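Local coordinates for protein beta-n-acetylhexosaminidase (Streptococcus pneumoniae, PDB 4AZG) that hydrolyses terminal beta-linked N-acetylhexosamine residues from glycans as a family 20 glycoside hydrolase, probably with the help of the substrate's own acetamido group, at residues Phe232-Lys237 with Tyr258-Pro263; Ile248-Lys253 with Asn308-Thr313. All coordinates share one frame; numbering follows the deposited sequence.

In the fold
In the TIM-barrel catalytic domain, strand 224-228 runs into the loop holding Phe232-Lys237, the chain returns in the neighbouring parallel strand 247-250, whose end belongs to Ile248-Lys253, and the loop that follows brings Tyr258-Pro263 back onto Phe232-Lys237. Interaction 1 thus closes a loop that contains strand 247-250. Interaction 2 closes a longer one, passing helix 263-268, strand 272-275 and helix 295-304 before Asn308-Thr313 meets the end of the strand. The two loops cross, since Ile248-Lys253 lies between the segments of interaction 1 while Asn308-Thr313 lies beyond both. They touch through Tyr250 OH, hydrogen-bonded to Ala261 O, and through Pro263 beside Ser312. Tyr258 and Trp251 both meet the bound inhibitor.

Interaction 1 of 2, residues Phe232-Lys237 with Tyr258-Pro263; sequences FYYEDK and YNLASP. With OAN (O-(2-acetamido-2-deoxy D-glucopyranosylidene) amino-N-phenylcarbamate), chain C.
Tyr234 CA lies 4.9 Å from Leu260 CA, and Asp236 CA 4.8 Å from Ala261 CA, in two irregular loop segments pressed together without strand pairing, beside the active site of the TIM-barrel domain. Asn259 sits at the centre of an inverse gamma turn, and its peptide groups are held from both ends. Its O accepts from Glu235 N at 2.8 Å, while its N donates to Tyr234 OH at 3.2 Å. With CG anti to the backbone N (chi1 -175°), the Tyr234 ring lies along the turn, with Asn259 O over one face, offset toward the rim; Leu260 CD2 lies at the ring's edge. Glu235 CG packs on Asn259 CB; beyond them Glu235 OE2 and Asn259 OD1, both acceptors, lie near each other without a bond, their carboxylate and amide planes 11° apart. Ala261 CB fits against the carbonyl oxygens of Phe232 and Tyr233, 3.4 and 3.3 Å away, and a water links Phe232 O to Ala261 N. Tyr258 turns away from Phe232-Lys237: Leu260 CD2 lies over one face of its ring and CAU of the inhibitor's phenyl ring over the opposite face, both offset toward the rim. Asp230 and Trp195 both hydrogen-bond to the Tyr258 hydroxyl, the far end of a ring that borders the inhibitor. At the other end Ser262 is the N-cap of helix 263-268, its OG bonded to Tyr265 N. Asp236 reaches the same corner, where OD1 takes the backbone N-H of Ser262 on its syn lone pair at 3.0 Å, with an N-H...O angle of 154°.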
ATOM      1  N   PHE A 232     -11.736 -11.769  -4.363  1.00 12.23           N
ATOM      2  CA  PHE A 232     -11.668 -12.951  -3.544  1.00 12.27           C
ATOM      3  C   PHE A 232     -13.074 -13.380  -3.145  1.00 12.79           C
ATOM      4  O   PHE A 232     -13.787 -12.641  -2.460  1.00 12.84           O
ATOM      5  CB  PHE A 232     -10.814 -12.664  -2.285  1.00 12.04           C
ATOM      6  CG  PHE A 232      -9.338 -12.604  -2.563  1.00 11.68           C
ATOM      7  CD1 PHE A 232      -8.782 -11.517  -3.214  1.00 11.43           C
ATOM      8  CD2 PHE A 232      -8.507 -13.650  -2.194  1.00 11.73           C
ATOM      9  CE1 PHE A 232      -7.429 -11.476  -3.509  1.00 11.37           C
ATOM     10  CE2 PHE A 232      -7.142 -13.610  -2.474  1.00 11.73           C
ATOM     11  CZ  PHE A 232      -6.605 -12.517  -3.139  1.00 11.31           C
ATOM     12  N   TYR A 233     -13.465 -14.579  -3.569  1.00 13.37           N
ATOM     13  CA  TYR A 233     -14.735 -15.177  -3.184  1.00 13.95           C
ATOM     14  C   TYR A 233     -15.893 -14.241  -3.468  1.00 14.45           C
ATOM     15  O   TYR A 233     -16.803 -14.098  -2.653  1.00 15.19           O
ATOM     16  CB  TYR A 233     -14.711 -15.588  -1.712  1.00 14.09           C
ATOM     17  CG  TYR A 233     -13.793 -16.748  -1.495  1.00 14.64           C
ATOM     18  CD1 TYR A 233     -14.159 -18.025  -1.915  1.00 14.50           C
ATOM     19  CD2 TYR A 233     -12.536 -16.574  -0.926  1.00 14.58           C
ATOM     20  CE1 TYR A 233     -13.312 -19.093  -1.761  1.00 14.25           C
ATOM     21  CE2 TYR A 233     -11.689 -17.654  -0.746  1.00 14.60           C
ATOM     22  CZ  TYR A 233     -12.092 -18.905  -1.177  1.00 14.65           C
ATOM     23  OH  TYR A 233     -11.267 -19.992  -1.029  1.00 15.06           O
ATOM     24  N   TYR A 234     -15.844 -13.598  -4.631  1.00 15.11           N
ATOM     25  CA  TYR A 234     -16.901 -12.706  -5.103  1.00 15.60           C
ATOM     26  C   TYR A 234     -18.294 -13.280  -4.829  1.00 16.48           C
ATOM     27  O   TYR A 234     -18.529 -14.479  -5.017  1.00 16.09           O
ATOM     28  CB  TYR A 234     -16.712 -12.481  -6.596  1.00 15.42           C
ATOM     29  CG  TYR A 234     -17.673 -11.484  -7.189  1.00 15.71           C
ATOM     30  CD1 TYR A 234     -17.563 -10.124  -6.892  1.00 15.10           C
ATOM     31  CD2 TYR A 234     -18.705 -11.905  -8.041  1.00 15.01           C
ATOM     32  CE1 TYR A 234     -18.449  -9.215  -7.432  1.00 15.38           C
ATOM     33  CE2 TYR A 234     -19.580 -11.000  -8.590  1.00 15.14           C
ATOM     34  CZ  TYR A 234     -19.452  -9.658  -8.274  1.00 15.40           C
ATOM     35  OH  TYR A 234     -20.323  -8.751  -8.815  1.00 15.75           O
ATOM     36  N   GLU A 235     -19.207 -12.425  -4.365  1.00 18.27           N
ATOM     37  CA  GLU A 235     -20.581 -12.839  -4.029  1.00 19.34           C
ATOM     38  C   GLU A 235     -20.669 -13.963  -2.982  1.00 18.38           C
ATOM     39  O   GLU A 235     -21.662 -14.681  -2.952  1.00 17.96           O
ATOM     40  CB  GLU A 235     -21.355 -13.260  -5.295  1.00 21.24           C
ATOM     41  CG  GLU A 235     -21.947 -12.096  -6.062  1.00 24.95           C
ATOM     42  CD  GLU A 235     -22.660 -12.495  -7.354  1.00 28.54           C
ATOM     43  OE1 GLU A 235     -22.174 -13.390  -8.121  1.00 30.08           O
ATOM     44  OE2 GLU A 235     -23.713 -11.877  -7.611  1.00 30.12           O
ATOM     45  N   ASP A 236     -19.651 -14.102  -2.132  1.00 17.25           N
ATOM     46  CA  ASP A 236     -19.653 -15.128  -1.087  1.00 17.60           C
ATOM     47  C   ASP A 236     -19.801 -16.571  -1.651  1.00 18.29           C
ATOM     48  O   ASP A 236     -20.416 -17.420  -1.000  1.00 18.59           O
ATOM     49  CB  ASP A 236     -20.775 -14.872  -0.037  1.00 16.63           C
ATOM     50  CG  ASP A 236     -20.645 -13.525   0.700  1.00 15.86           C
ATOM     51  OD1 ASP A 236     -19.589 -12.877   0.692  1.00 15.95           O
ATOM     52  OD2 ASP A 236     -21.627 -13.103   1.316  1.00 15.63           O
ATOM     53  N   LYS A 237     -19.250 -16.830  -2.837  1.00 18.37           N
ATOM     54  CA  LYS A 237     -19.313 -18.143  -3.472  1.00 19.48           C
ATOM     55  C   LYS A 237     -17.931 -18.765  -3.388  1.00 18.80           C
ATOM     56  O   LYS A 237     -16.937 -18.057  -3.393  1.00 18.30           O
ATOM     57  CB  LYS A 237     -19.726 -18.047  -4.952  1.00 21.30           C
ATOM     58  CG  LYS A 237     -21.055 -17.360  -5.281  1.00 23.95           C
ATOM     59  CD  LYS A 237     -22.220 -17.894  -4.451  1.00 27.83           C
ATOM     60  CE  LYS A 237     -23.530 -17.974  -5.238  1.00 30.78           C
ATOM     61  NZ  LYS A 237     -23.999 -16.649  -5.737  1.00 33.57           N
ATOM     62  N   TYR A 258     -21.813  -4.714  -7.753  1.00 22.37           N
ATOM     63  CA  TYR A 258     -20.401  -4.968  -7.507  1.00 19.53           C
ATOM     64  C   TYR A 258     -20.399  -5.705  -6.169  1.00 18.06           C
ATOM     65  O   TYR A 258     -20.065  -5.135  -5.123  1.00 16.69           O
ATOM     66  CB  TYR A 258     -19.617  -3.640  -7.461  1.00 17.97           C
ATOM     67  CG  TYR A 258     -18.113  -3.787  -7.610  1.00 16.87           C
ATOM     68  CD1 TYR A 258     -17.556  -4.296  -8.789  1.00 15.99           C
ATOM     69  CD2 TYR A 258     -17.238  -3.392  -6.574  1.00 16.09           C
ATOM     70  CE1 TYR A 258     -16.181  -4.448  -8.928  1.00 15.89           C
ATOM     71  CE2 TYR A 258     -15.860  -3.522  -6.706  1.00 15.59           C
ATOM     72  CZ  TYR A 258     -15.331  -4.051  -7.882  1.00 15.70           C
ATOM     73  OH  TYR A 258     -13.965  -4.198  -8.030  1.00 14.88           O
ATOM     74  N   ASN A 259     -20.827  -6.973  -6.230  1.00 17.39           N
ATOM     75  CA  ASN A 259     -21.208  -7.765  -5.043  1.00 16.39           C
ATOM     76  C   ASN A 259     -20.055  -8.549  -4.421  1.00 15.12           C
ATOM     77  O   ASN A 259     -20.013  -9.787  -4.442  1.00 14.27           O
ATOM     78  CB  ASN A 259     -22.388  -8.709  -5.333  1.00 16.74           C
ATOM     79  CG  ASN A 259     -23.535  -8.028  -6.060  1.00 16.64           C
ATOM     80  OD1 ASN A 259     -23.933  -8.482  -7.117  1.00 17.36           O
ATOM     81  ND2 ASN A 259     -24.053  -6.938  -5.510  1.00 16.82           N
ATOM     82  N   LEU A 260     -19.134  -7.786  -3.856  1.00 14.20           N
ATOM     83  CA  LEU A 260     -17.960  -8.316  -3.200  1.00 13.66           C
ATOM     84  C   LEU A 260     -18.322  -9.166  -1.984  1.00 13.25           C
ATOM     85  O   LEU A 260     -19.325  -8.916  -1.304  1.00 13.59           O
ATOM     86  CB  LEU A 260     -17.043  -7.155  -2.792  1.00 13.12           C
ATOM     87  CG  LEU A 260     -16.776  -6.103  -3.886  1.00 12.99           C
ATOM     88  CD1 LEU A 260     -15.775  -5.081  -3.381  1.00 13.07           C
ATOM     89  CD2 LEU A 260     -16.302  -6.696  -5.216  1.00 12.78           C
ATOM     90  N   ALA A 261     -17.499 -10.175  -1.724  1.00 12.87           N
ATOM     91  CA  ALA A 261     -17.518 -10.898  -0.454  1.00 13.11           C
ATOM     92  C   ALA A 261     -17.553  -9.970   0.767  1.00 13.08           C
ATOM     93  O   ALA A 261     -16.837  -8.957   0.829  1.00 12.43           O
ATOM     94  CB  ALA A 261     -16.316 -11.818  -0.356  1.00 12.78           C
ATOM     95  N   SER A 262     -18.380 -10.335   1.748  1.00 13.20           N
ATOM     96  CA  SER A 262     -18.413  -9.597   3.001  1.00 13.45           C
ATOM     97  C   SER A 262     -17.140  -9.833   3.838  1.00 13.29           C
ATOM     98  O   SER A 262     -16.418 -10.812   3.637  1.00 12.89           O
ATOM     99  CB  SER A 262     -19.661  -9.960   3.787  1.00 13.12           C
ATOM    100  OG  SER A 262     -19.525 -11.253   4.300  1.00 14.03           O
ATOM    101  N   PRO A 263     -16.852  -8.927   4.776  1.00 13.55           N
ATOM    102  CA  PRO A 263     -15.725  -9.265   5.640  1.00 14.07           C
ATOM    103  C   PRO A 263     -16.012 -10.507   6.501  1.00 14.39           C
ATOM    104  O   PRO A 263     -15.097 -11.320   6.704  1.00 14.51           O
ATOM    105  CB  PRO A 263     -15.501  -8.002   6.470  1.00 13.94           C
ATOM    106  CG  PRO A 263     -16.720  -7.168   6.284  1.00 13.81           C
ATOM    107  CD  PRO A 263     -17.358  -7.568   4.996  1.00 13.71           C
TER
HETATM  108  CAH OAN C2040      -8.835  -0.429  -3.741  1.00 13.93           C
HETATM  109  CAG OAN C2040      -9.272   0.957  -4.230  1.00 14.38           C
HETATM  110  OAN OAN C2040      -9.417   1.897  -3.435  1.00 13.95           O
HETATM  111  NAI OAN C2040      -9.405   1.039  -5.557  1.00 14.55           N
HETATM  112  CAB OAN C2040      -9.777   2.260  -6.288  1.00 15.61           C
HETATM  113  CAC OAN C2040      -8.556   3.205  -6.342  1.00 15.33           C
HETATM  114  OAJ OAN C2040      -7.708   2.937  -7.474  1.00 14.70           O
HETATM  115  CAD OAN C2040      -8.995   4.669  -6.287  1.00 14.93           C
HETATM  116  OAK OAN C2040      -7.837   5.479  -6.323  1.00 14.59           O
HETATM  117  CAE OAN C2040      -9.752   4.924  -4.983  1.00 15.10           C
HETATM  118  CAF OAN C2040     -10.307   6.303  -4.802  1.00 15.01           C
HETATM  119  OAM OAN C2040     -11.326   6.546  -5.769  1.00 15.65           O
HETATM  120  OAL OAN C2040     -10.924   4.150  -4.907  1.00 15.82           O
HETATM  121  CAA OAN C2040     -10.986   2.964  -5.626  1.00 17.41           C
HETATM  122  NAY OAN C2040     -12.200   2.414  -5.722  1.00 20.74           N
HETATM  123  OAQ OAN C2040     -13.203   3.154  -5.131  1.00 24.76           O
HETATM  124  CAP OAN C2040     -14.448   2.831  -5.582  1.00 26.51           C
HETATM  125  OAR OAN C2040     -15.444   3.122  -4.914  1.00 28.85           O
HETATM  126  NAO OAN C2040     -14.503   2.184  -6.749  1.00 28.84           N
HETATM  127  CAS OAN C2040     -15.609   1.701  -7.346  1.00 31.82           C
HETATM  128  CAT OAN C2040     -15.737   0.301  -7.453  1.00 30.30           C
HETATM  129  CAU OAN C2040     -16.847  -0.274  -8.061  1.00 29.14           C
HETATM  130  CAV OAN C2040     -17.831   0.561  -8.581  1.00 31.62           C
HETATM  131  CAW OAN C2040     -17.719   1.964  -8.488  1.00 33.59           C
HETATM  132  CAX OAN C2040     -16.606   2.547  -7.868  1.00 33.01           C
HETATM  133  O   HOH W   1     -14.896 -10.324  -3.163  1.00 15.07           O
HETATM  134  O   HOH W   2     -22.311  -9.646  -9.939  1.00 25.97           O
HETATM  135  O   HOH W   3     -21.471 -12.765   3.701  1.00 16.11           O
HETATM  136  O   HOH W   4     -21.155 -10.479   0.558  1.00 19.23           O

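Interaction 2 of 2, residues Ile248-Lys253 with Asn308-Thr313; sequences ISYWSK and NQLAST. With OAN (O-(2-acetamido-2-deoxy D-glucopyranosylidene) amino-N-phenylcarbamate), chain C.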
ATOM      1  N   ILE A 248      -5.661  -9.617   3.360  1.00 13.44           N
ATOM      2  CA  ILE A 248      -6.667  -8.869   2.625  1.00 12.87           C
ATOM      3  C   ILE A 248      -6.745  -7.392   3.061  1.00 12.27           C
ATOM      4  O   ILE A 248      -7.146  -7.072   4.171  1.00 12.36           O
ATOM      5  CB  ILE A 248      -8.054  -9.564   2.730  1.00 13.24           C
ATOM      6  CG1 ILE A 248      -7.989 -11.022   2.242  1.00 13.38           C
ATOM      7  CG2 ILE A 248      -9.110  -8.762   1.996  1.00 12.79           C
ATOM      8  CD1 ILE A 248      -7.664 -11.217   0.760  1.00 14.15           C
ATOM      9  N   SER A 249      -6.352  -6.491   2.181  1.00 11.85           N
ATOM     10  CA  SER A 249      -6.578  -5.073   2.396  1.00 11.51           C
ATOM     11  C   SER A 249      -8.070  -4.834   2.018  1.00 11.73           C
ATOM     12  O   SER A 249      -8.441  -4.751   0.834  1.00 11.25           O
ATOM     13  CB  SER A 249      -5.572  -4.276   1.545  1.00 11.11           C
ATOM     14  OG  SER A 249      -5.913  -2.906   1.406  1.00 11.12           O
ATOM     15  N   TYR A 250      -8.923  -4.797   3.046  1.00 11.85           N
ATOM     16  CA  TYR A 250     -10.373  -4.730   2.870  1.00 11.98           C
ATOM     17  C   TYR A 250     -10.807  -3.273   2.895  1.00 12.16           C
ATOM     18  O   TYR A 250     -10.657  -2.586   3.905  1.00 11.85           O
ATOM     19  CB  TYR A 250     -11.138  -5.562   3.948  1.00 11.86           C
ATOM     20  CG  TYR A 250     -12.547  -5.858   3.502  1.00 11.75           C
ATOM     21  CD1 TYR A 250     -13.531  -4.883   3.562  1.00 11.79           C
ATOM     22  CD2 TYR A 250     -12.890  -7.108   2.963  1.00 11.79           C
ATOM     23  CE1 TYR A 250     -14.821  -5.142   3.104  1.00 12.15           C
ATOM     24  CE2 TYR A 250     -14.173  -7.372   2.505  1.00 11.51           C
ATOM     25  CZ  TYR A 250     -15.133  -6.377   2.572  1.00 11.98           C
ATOM     26  OH  TYR A 250     -16.424  -6.601   2.122  1.00 12.70           O
ATOM     27  N   TRP A 251     -11.362  -2.802   1.784  1.00 12.85           N
ATOM     28  CA  TRP A 251     -11.712  -1.378   1.676  1.00 13.29           C
ATOM     29  C   TRP A 251     -13.202  -1.094   1.551  1.00 13.55           C
ATOM     30  O   TRP A 251     -13.668   0.001   1.900  1.00 13.39           O
ATOM     31  CB  TRP A 251     -10.890  -0.716   0.569  1.00 13.45           C
ATOM     32  CG  TRP A 251     -11.252  -1.209  -0.789  1.00 14.12           C
ATOM     33  CD1 TRP A 251     -10.853  -2.393  -1.400  1.00 14.07           C
ATOM     34  CD2 TRP A 251     -12.133  -0.556  -1.753  1.00 14.22           C
ATOM     35  NE1 TRP A 251     -11.419  -2.512  -2.637  1.00 14.13           N
ATOM     36  CE2 TRP A 251     -12.201  -1.449  -2.909  1.00 14.42           C
ATOM     37  CE3 TRP A 251     -12.848   0.632  -1.770  1.00 14.61           C
ATOM     38  CZ2 TRP A 251     -12.956  -1.140  -4.037  1.00 15.04           C
ATOM     39  CZ3 TRP A 251     -13.611   0.932  -2.902  1.00 15.23           C
ATOM     40  CH2 TRP A 251     -13.656   0.063  -4.015  1.00 15.70           C
ATOM     41  N   SER A 252     -13.965  -2.091   1.093  1.00 14.00           N
ATOM     42  CA  SER A 252     -15.375  -1.920   0.751  1.00 14.37           C
ATOM     43  C   SER A 252     -16.015  -3.236   0.309  1.00 15.35           C
ATOM     44  O   SER A 252     -15.347  -4.107  -0.273  1.00 14.98           O
ATOM     45  CB  SER A 252     -15.525  -0.902  -0.385  1.00 14.00           C
ATOM     46  OG  SER A 252     -16.877  -0.749  -0.756  1.00 14.27           O
ATOM     47  N   LYS A 253     -17.320  -3.362   0.545  1.00 15.69           N
ATOM     48  CA  LYS A 253     -18.073  -4.505   0.037  1.00 16.39           C
ATOM     49  C   LYS A 253     -18.717  -4.192  -1.344  1.00 16.75           C
ATOM     50  O   LYS A 253     -19.456  -4.997  -1.897  1.00 16.44           O
ATOM     51  CB  LYS A 253     -19.101  -4.967   1.077  1.00 15.78           C
ATOM     52  CG  LYS A 253     -19.727  -6.293   0.725  1.00 16.54           C
ATOM     53  CD  LYS A 253     -20.535  -6.876   1.865  1.00 16.57           C
ATOM     54  CE  LYS A 253     -21.890  -6.206   1.981  1.00 16.96           C
ATOM     55  NZ  LYS A 253     -22.456  -6.697   3.249  1.00 17.72           N
ATOM     56  N   ASN A 308     -10.934  -0.286  14.169  1.00 13.24           N
ATOM     57  CA  ASN A 308     -11.081  -1.698  13.862  1.00 13.55           C
ATOM     58  C   ASN A 308     -12.316  -2.039  13.048  1.00 13.79           C
ATOM     59  O   ASN A 308     -12.622  -3.227  12.821  1.00 13.59           O
ATOM     60  CB  ASN A 308     -11.108  -2.518  15.145  1.00 14.45           C
ATOM     61  CG  ASN A 308      -9.782  -2.498  15.878  1.00 15.46           C
ATOM     62  OD1 ASN A 308      -9.741  -2.349  17.104  1.00 16.87           O
ATOM     63  ND2 ASN A 308      -8.700  -2.611  15.145  1.00 14.72           N
ATOM     64  N   GLN A 309     -13.043  -1.013  12.622  1.00 13.46           N
ATOM     65  CA  GLN A 309     -14.278  -1.239  11.888  1.00 13.20           C
ATOM     66  C   GLN A 309     -14.016  -1.465  10.401  1.00 13.39           C
ATOM     67  O   GLN A 309     -13.590  -0.541   9.660  1.00 13.14           O
ATOM     68  CB  GLN A 309     -15.251  -0.083  12.082  1.00 12.82           C
ATOM     69  CG  GLN A 309     -16.587  -0.330  11.413  1.00 12.17           C
ATOM     70  CD  GLN A 309     -17.599   0.704  11.797  1.00 11.76           C
ATOM     71  OE1 GLN A 309     -18.111   0.685  12.916  1.00 11.73           O
ATOM     72  NE2 GLN A 309     -17.890   1.625  10.883  1.00 10.99           N
ATOM     73  N   LEU A 310     -14.269  -2.698   9.973  1.00 13.32           N
ATOM     74  CA  LEU A 310     -14.157  -3.037   8.555  1.00 13.91           C
ATOM     75  C   LEU A 310     -15.349  -2.451   7.800  1.00 13.68           C
ATOM     76  O   LEU A 310     -16.486  -2.495   8.297  1.00 13.24           O
ATOM     77  CB  LEU A 310     -14.096  -4.548   8.368  1.00 14.28           C
ATOM     78  CG  LEU A 310     -12.779  -5.119   8.875  1.00 15.07           C
ATOM     79  CD1 LEU A 310     -12.944  -6.555   9.340  1.00 15.03           C
ATOM     80  CD2 LEU A 310     -11.690  -4.981   7.817  1.00 15.06           C
ATOM     81  N   ALA A 311     -15.074  -1.895   6.621  1.00 13.11           N
ATOM     82  CA  ALA A 311     -16.130  -1.389   5.740  1.00 13.39           C
ATOM     83  C   ALA A 311     -17.269  -2.406   5.666  1.00 13.14           C
ATOM     84  O   ALA A 311     -17.014  -3.597   5.492  1.00 12.51           O
ATOM     85  CB  ALA A 311     -15.595  -1.084   4.344  1.00 12.65           C
ATOM     86  N   SER A 312     -18.493  -1.896   5.823  1.00 13.20           N
ATOM     87  CA  SER A 312     -19.769  -2.632   5.711  1.00 13.57           C
ATOM     88  C   SER A 312     -20.179  -3.308   6.994  1.00 14.01           C
ATOM     89  O   SER A 312     -21.203  -4.004   7.024  1.00 13.90           O
ATOM     90  CB  SER A 312     -19.780  -3.646   4.571  1.00 13.46           C
ATOM     91  OG  SER A 312     -19.147  -4.862   4.944  1.00 13.81           O
ATOM     92  N   THR A 313     -19.386  -3.111   8.047  1.00 13.97           N
ATOM     93  CA  THR A 313     -19.714  -3.669   9.360  1.00 14.24           C
ATOM     94  C   THR A 313     -19.807  -2.574  10.415  1.00 14.48           C
ATOM     95  O   THR A 313     -19.213  -1.511  10.276  1.00 13.93           O
ATOM     96  CB  THR A 313     -18.695  -4.743   9.815  1.00 14.47           C
ATOM     97  OG1 THR A 313     -17.442  -4.129  10.168  1.00 14.36           O
ATOM     98  CG2 THR A 313     -18.470  -5.776   8.717  1.00 14.42           C
TER
HETATM   99  CAH OAN C2040      -8.835  -0.429  -3.741  1.00 13.93           C
HETATM  100  CAG OAN C2040      -9.272   0.957  -4.230  1.00 14.38           C
HETATM  101  OAN OAN C2040      -9.417   1.897  -3.435  1.00 13.95           O
HETATM  102  NAI OAN C2040      -9.405   1.039  -5.557  1.00 14.55           N
HETATM  103  CAB OAN C2040      -9.777   2.260  -6.288  1.00 15.61           C
HETATM  104  CAC OAN C2040      -8.556   3.205  -6.342  1.00 15.33           C
HETATM  105  OAJ OAN C2040      -7.708   2.937  -7.474  1.00 14.70           O
HETATM  106  CAD OAN C2040      -8.995   4.669  -6.287  1.00 14.93           C
HETATM  107  OAK OAN C2040      -7.837   5.479  -6.323  1.00 14.59           O
HETATM  108  CAE OAN C2040      -9.752   4.924  -4.983  1.00 15.10           C
HETATM  109  CAF OAN C2040     -10.307   6.303  -4.802  1.00 15.01           C
HETATM  110  OAM OAN C2040     -11.326   6.546  -5.769  1.00 15.65           O
HETATM  111  OAL OAN C2040     -10.924   4.150  -4.907  1.00 15.82           O
HETATM  112  CAA OAN C2040     -10.986   2.964  -5.626  1.00 17.41           C
HETATM  113  NAY OAN C2040     -12.200   2.414  -5.722  1.00 20.74           N
HETATM  114  OAQ OAN C2040     -13.203   3.154  -5.131  1.00 24.76           O
HETATM  115  CAP OAN C2040     -14.448   2.831  -5.582  1.00 26.51           C
HETATM  116  OAR OAN C2040     -15.444   3.122  -4.914  1.00 28.85           O
HETATM  117  NAO OAN C2040     -14.503   2.184  -6.749  1.00 28.84           N
HETATM  118  CAS OAN C2040     -15.609   1.701  -7.346  1.00 31.82           C
HETATM  119  CAT OAN C2040     -15.737   0.301  -7.453  1.00 30.30           C
HETATM  120  CAU OAN C2040     -16.847  -0.274  -8.061  1.00 29.14           C
HETATM  121  CAV OAN C2040     -17.831   0.561  -8.581  1.00 31.62           C
HETATM  122  CAW OAN C2040     -17.719   1.964  -8.488  1.00 33.59           C
HETATM  123  CAX OAN C2040     -16.606   2.547  -7.868  1.00 33.01           C
HETATM  124  O   HOH W   5     -12.571  -1.735   5.758  1.00 10.52           O
HETATM  125  O   HOH W   6     -20.914  -6.906   5.539  1.00 21.15           O
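Ala311 makes the close part of this contact, its methyl carbon CB resting 3.3 Å from Trp251 O and also touching Ser252 CA, just beyond the end of strand 247-250. Tyr250 flanks it. Its CB packs on Leu310 CD2 at 4.0 Å, and a chi1 of -161° swings the ring off beside its own carbonyl carbon, alongside the turn, until CE1 nears Ala311 O at 3.6 Å. The Tyr250 hydroxyl goes further, to a hydrogen bond with Ala261 O. Between the backbones a water donates to Tyr250 O and accepts from Ala311 N, at 2.8 and 2.7 Å, bridging the strand end to the turn. Residues Leu310 to Thr313 form a type II beta turn, and Leu310 O takes two donors, Thr313 N and Thr313 OG1. Ser312 OG turns back to donate to the carbonyl oxygen of Ala311, in a short bond. Toward solvent the fit is looser: Lys253 CB meets Ser312 CB at 3.8 Å, and the lysine chain, bent at chi3 (78°), carries NZ past Ser312 OG. A second water joins these groups, accepting from Lys253 NZ and donating to Ser312 OG. Behind the packed side, Trp251 leaves the chain on the side away from the turn, and its indole lines the inhibitor site. One face takes the inhibitor's acetamido methyl CAH, 3.5 Å from NE1 of Trp251, and CZ3 of Trp251 lies 3.2 Å from OAQ of the inhibitor's linker, while Ser252 CB lies over the opposite face. Asp230 accepts from the indole N-H. A tryptophan against the N-acetyl group, carried just after a barrel strand, fits the substrate pocket of a family 20 hexosaminidase, a TIM-barrel enzyme whose active site lies at the C-terminal ends of the strands.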